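PDB 3FA4: 2,3-dimethylmalate lyase from Aspergillus niger, which belongs to the phosphoenolpyruvate phosphomutase family, whose members have a TIM-barrel fold, and carries a magnesium ion in this model. Local coordinates for residues P221-A225 and A226-E230; K267-T270 and P271-F275. All coordinates share one frame; numbering follows the deposited sequence.

In the fold
Both interactions are helix starts, each with a hydroxyl residue at the N-cap. Interaction 1 comes first along the chain. It joins the loop after strand 211-213 to helix 225-231, which leads on to strand 235-238, so it belongs to the outer, helical layer of the parallel barrel. Interaction 2 follows the long helix 243-260 and opens helix 271-277, far out in the C-terminal part of the chain. The two centres are 35 Å apart, and the nearest atoms are about 26 Å apart. They do not touch each other, yet both meet the second subunit. One sits at the barrel's flank, and the other on a C-terminal extension that packs against the second subunit.

Interaction 1 (P221-A225 and A226-E230); sequences PSISA and AEAKE
Ser224 and Glu227 face each other across the first turn of helix 225-231. The Ser224 hydroxyl stands between its own backbone N and carbonyl carbon, with chi1 at 77°. This turns Ser224 OG toward the start of the helix, where it accepts a weak bond from Glu227 N at 3.4 Å. The bond is long but nearly straight, 172° at the hydrogen. Glu227 sends its side chain back past the serine. Its CG is anti to the backbone N, and the chain stays extended beyond CG. This brings OE1 of Glu227 beside the backbone of Ile223 and Ser224, 4.0 Å from Ile223 CA. A water bridges Ser224 and Glu227. Its O lies 2.8 Å from Glu227 OE1, to which it donates. It accepts from Ser224 N, 3.2 Å from the water O. Glu227 OE2 has a separate partner, Arg195 at the start of helix 195-204, in a salt bridge. Both carboxylate oxygens have a partner, and the arginine would probably favour the charged form.

Ser224 is the N-cap of this helix, the helix of the beta-alpha-beta crossover from strand 211-213 to strand 235-238 of the TIM barrel. Ser224 O takes the first regular helical bond, from Ala228 N at 2.8 Å, with the donor nearly in line with the C=O bond. Lys229 N reaches Ala225 O from above the carbonyl plane.

On the buried side, Ile223 lays its CG2 branch over the backbone of Ala228, 3.5 Å from Ala228 N. Ile223 CG2 also meets Ala228 CB at 3.9 Å. Leu212 of strand 211-213 touches both residues, and Ile236 of strand 235-238 also packs on Ala228. Ser224 packs against Asp260 of the second subunit, and Ala225 makes backbone hydrogen bonds to that subunit.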
loop_
_atom_site.group_PDB
_atom_site.type_symbol
_atom_site.label_atom_id
_atom_site.label_comp_id
_atom_site.label_asym_id
_atom_site.label_seq_id
_atom_site.Cartn_x
_atom_site.Cartn_y
_atom_site.Cartn_z
ATOM N N PRO B 221 23.653 19.065 -24.301
ATOM C CA PRO B 221 24.709 18.367 -25.005
ATOM C C PRO B 221 25.205 17.191 -24.131
ATOM O O PRO B 221 24.809 17.136 -23.009
ATOM C CB PRO B 221 25.765 19.466 -25.171
ATOM C CG PRO B 221 25.503 20.435 -24.075
ATOM C CD PRO B 221 24.031 20.477 -24.075
ATOM N N SER B 222 25.990 16.250 -24.648
ATOM C CA SER B 222 26.347 15.033 -23.900
ATOM C C SER B 222 27.574 15.310 -23.101
ATOM O O SER B 222 28.629 15.519 -23.652
ATOM C CB SER B 222 26.546 13.836 -24.838
ATOM O OG SER B 222 25.274 13.317 -25.286
ATOM N N ILE B 223 27.439 15.349 -21.790
ATOM C CA ILE B 223 28.488 15.828 -20.899
ATOM C C ILE B 223 28.771 14.646 -20.014
ATOM O O ILE B 223 27.899 14.204 -19.324
ATOM C CB ILE B 223 28.029 17.120 -20.067
ATOM C CG1 ILE B 223 27.974 18.396 -20.917
ATOM C CG2 ILE B 223 28.963 17.431 -18.905
ATOM C CD1 ILE B 223 26.854 19.384 -20.441
ATOM N N SER B 224 29.994 14.111 -20.064
ATOM C CA SER B 224 30.379 13.024 -19.187
ATOM C C SER B 224 30.536 13.493 -17.749
ATOM O O SER B 224 30.601 14.703 -17.452
ATOM C CB SER B 224 31.664 12.387 -19.678
ATOM O OG SER B 224 32.768 13.196 -19.341
ATOM N N ALA B 225 30.641 12.520 -16.850
ATOM C CA ALA B 225 30.800 12.766 -15.428
ATOM C C ALA B 225 32.157 13.414 -15.101
ATOM O O ALA B 225 32.243 14.220 -14.171
ATOM C CB ALA B 225 30.630 11.457 -14.655
ATOM N N ALA B 226 33.218 13.089 -15.853
ATOM C CA ALA B 226 34.509 13.780 -15.624
ATOM C C ALA B 226 34.437 15.241 -16.032
ATOM O O ALA B 226 34.942 16.065 -15.321
ATOM C CB ALA B 226 35.652 13.095 -16.327
ATOM N N GLU B 227 33.809 15.536 -17.169
ATOM C CA GLU B 227 33.548 16.903 -17.641
ATOM C C GLU B 227 32.574 17.719 -16.778
ATOM O O GLU B 227 32.903 18.832 -16.439
ATOM C CB GLU B 227 33.098 16.888 -19.086
ATOM C CG GLU B 227 33.039 18.278 -19.756
ATOM C CD GLU B 227 32.468 18.223 -21.173
ATOM O OE1 GLU B 227 32.168 17.124 -21.654
ATOM O OE2 GLU B 227 32.332 19.268 -21.836
ATOM N N ALA B 228 31.379 17.204 -16.433
ATOM C CA ALA B 228 30.596 17.834 -15.374
ATOM C C ALA B 228 31.424 18.176 -14.111
ATOM O O ALA B 228 31.338 19.263 -13.606
ATOM C CB ALA B 228 29.397 16.984 -15.010
ATOM N N LYS B 229 32.246 17.259 -13.610
ATOM C CA LYS B 229 32.978 17.487 -12.389
ATOM C C LYS B 229 33.908 18.693 -12.479
ATOM O O LYS B 229 33.982 19.501 -11.541
ATOM C CB LYS B 229 33.829 16.270 -12.075
ATOM C CG LYS B 229 34.557 16.398 -10.732
ATOM C CD LYS B 229 35.750 15.490 -10.777
ATOM C CE LYS B 229 36.578 15.726 -9.524
ATOM N NZ LYS B 229 36.291 14.644 -8.518
ATOM N N GLU B 230 34.609 18.777 -13.615
ATOM C CA GLU B 230 35.505 19.854 -14.024
ATOM C C GLU B 230 34.832 21.148 -14.398
ATOM O O GLU B 230 35.394 22.203 -14.144
ATOM C CB GLU B 230 36.359 19.359 -15.151
ATOM C CG GLU B 230 37.322 18.286 -14.651
ATOM C CD GLU B 230 37.990 17.506 -15.764
ATOM O OE1 GLU B 230 37.771 17.739 -16.990
ATOM O OE2 GLU B 230 38.818 16.660 -15.389
HETATM O O HOH W 1 31.989 14.493 -22.492
#

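Interaction 2 (K267-T270 and P271-F275); sequences KEMT and PQMLF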
loop_
_atom_site.group_PDB
_atom_site.type_symbol
_atom_site.label_atom_id
_atom_site.label_comp_id
_atom_site.label_asym_id
_atom_site.label_seq_id
_atom_site.Cartn_x
_atom_site.Cartn_y
_atom_site.Cartn_z
ATOM N N LYS B 267 23.292 -19.462 -21.461
ATOM C CA LYS B 267 23.338 -20.548 -20.495
ATOM C C LYS B 267 23.687 -20.074 -19.074
ATOM O O LYS B 267 23.663 -20.865 -18.104
ATOM C CB LYS B 267 24.325 -21.592 -20.986
ATOM C CG LYS B 267 25.649 -20.980 -21.510
ATOM C CD LYS B 267 26.888 -21.380 -20.664
ATOM C CE LYS B 267 27.003 -22.912 -20.503
ATOM N NZ LYS B 267 28.212 -23.347 -19.722
ATOM N N GLU B 268 23.993 -18.776 -18.957
ATOM C CA GLU B 268 24.328 -18.154 -17.655
ATOM C C GLU B 268 23.121 -17.544 -16.966
ATOM O O GLU B 268 23.145 -17.403 -15.738
ATOM C CB GLU B 268 25.487 -17.148 -17.755
ATOM C CG GLU B 268 26.829 -17.722 -18.406
ATOM C CD GLU B 268 27.546 -18.923 -17.677
ATOM O OE1 GLU B 268 28.331 -19.663 -18.364
ATOM O OE2 GLU B 268 27.368 -19.125 -16.442
ATOM N N MET B 269 22.053 -17.232 -17.712
ATOM C CA MET B 269 20.783 -16.819 -17.083
ATOM C C MET B 269 19.935 -17.957 -16.513
ATOM O O MET B 269 18.729 -18.091 -16.860
ATOM C CB MET B 269 19.910 -15.995 -18.011
ATOM C CG MET B 269 20.686 -15.106 -18.887
ATOM S SD MET B 269 19.856 -13.568 -18.577
ATOM C CE MET B 269 20.079 -13.277 -16.772
ATOM N N THR B 270 20.557 -18.755 -15.640
ATOM C CA THR B 270 19.818 -19.619 -14.742
ATOM C C THR B 270 18.941 -18.768 -13.808
ATOM O O THR B 270 19.134 -17.545 -13.659
ATOM C CB THR B 270 20.730 -20.625 -13.945
ATOM O OG1 THR B 270 21.323 -19.999 -12.791
ATOM C CG2 THR B 270 21.787 -21.271 -14.828
ATOM N N PRO B 271 17.919 -19.391 -13.200
ATOM C CA PRO B 271 17.135 -18.587 -12.219
ATOM C C PRO B 271 17.992 -18.260 -10.959
ATOM O O PRO B 271 17.897 -17.154 -10.410
ATOM C CB PRO B 271 15.961 -19.505 -11.870
ATOM C CG PRO B 271 16.087 -20.725 -12.731
ATOM C CD PRO B 271 17.446 -20.790 -13.312
ATOM N N GLN B 272 18.826 -19.225 -10.536
ATOM C CA GLN B 272 19.840 -19.041 -9.473
ATOM C C GLN B 272 20.711 -17.825 -9.620
ATOM O O GLN B 272 20.989 -17.109 -8.631
ATOM C CB GLN B 272 20.747 -20.259 -9.323
ATOM C CG GLN B 272 20.041 -21.407 -8.672
ATOM C CD GLN B 272 19.554 -22.471 -9.714
ATOM O OE1 GLN B 272 19.857 -22.400 -10.952
ATOM N NE2 GLN B 272 18.802 -23.460 -9.209
ATOM N N MET B 273 21.156 -17.595 -10.825
ATOM C CA MET B 273 21.869 -16.402 -11.102
ATOM C C MET B 273 21.083 -15.141 -10.929
ATOM O O MET B 273 21.620 -14.173 -10.527
ATOM C CB MET B 273 22.442 -16.416 -12.479
ATOM C CG MET B 273 23.309 -15.262 -12.653
ATOM S SD MET B 273 22.810 -14.187 -13.900
ATOM C CE MET B 273 21.603 -13.138 -13.232
ATOM N N LEU B 274 19.813 -15.145 -11.252
ATOM C CA LEU B 274 19.032 -13.945 -11.069
ATOM C C LEU B 274 18.643 -13.790 -9.580
ATOM O O LEU B 274 18.525 -12.683 -9.068
ATOM C CB LEU B 274 17.851 -13.894 -12.051
ATOM C CG LEU B 274 18.351 -13.790 -13.531
ATOM C CD1 LEU B 274 17.647 -14.717 -14.582
ATOM C CD2 LEU B 274 18.449 -12.300 -14.079
ATOM N N PHE B 275 18.540 -14.889 -8.847
ATOM C CA PHE B 275 18.467 -14.722 -7.407
ATOM C C PHE B 275 19.796 -14.244 -6.804
ATOM O O PHE B 275 19.792 -13.535 -5.824
ATOM C CB PHE B 275 18.030 -16.014 -6.773
ATOM C CG PHE B 275 16.766 -16.579 -7.364
ATOM C CD1 PHE B 275 16.542 -17.958 -7.349
ATOM C CD2 PHE B 275 15.785 -15.725 -7.930
ATOM C CE1 PHE B 275 15.395 -18.477 -7.883
ATOM C CE2 PHE B 275 14.627 -16.259 -8.497
ATOM C CZ PHE B 275 14.436 -17.639 -8.476
#
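Thr270 OG1 is gripped from two directions by the helix that follows it. Met273 N donates to Thr270 OG1 at 3.1 Å, with 158° at the hydrogen. Thr270 OG1 in turn donates a weak bond to Gln272 OE1 at 3.4 Å. The bend of Gln272 at chi2 (100°) curls its amide back to bring OE1 there. Thr270 and Gln272 side chains meet at a slant, and the two bonds together probably limit the rotation of the hydroxyl, though one is weak.

Thr270 is the N-cap of helix 271-277, and Pro271 fills the first helical position, where its lack of an N-H costs no helical bond. The backbone bond from Leu274 N to Thr270 O is weak, at 3.5 Å. Met269, just before the cap, is the centre of an inverse gamma turn.

The apolar contact lies beside this cap. Met269 bends at chi2 and chi3 and carries CE up to the fork of Leu274. Met269 CE is 3.6 Å from Leu274 CD1 and closer still to Leu274 CD2, a tight approach. Met273 CE meets the same methyl, Met269 CE, at 3.9 Å. Met273 also lays CB against Glu268 O at 3.5 Å, with its SD nearby. Phe240 of the second subunit packs on Pro271 and Leu274, while Gly244 of that subunit touches Met269.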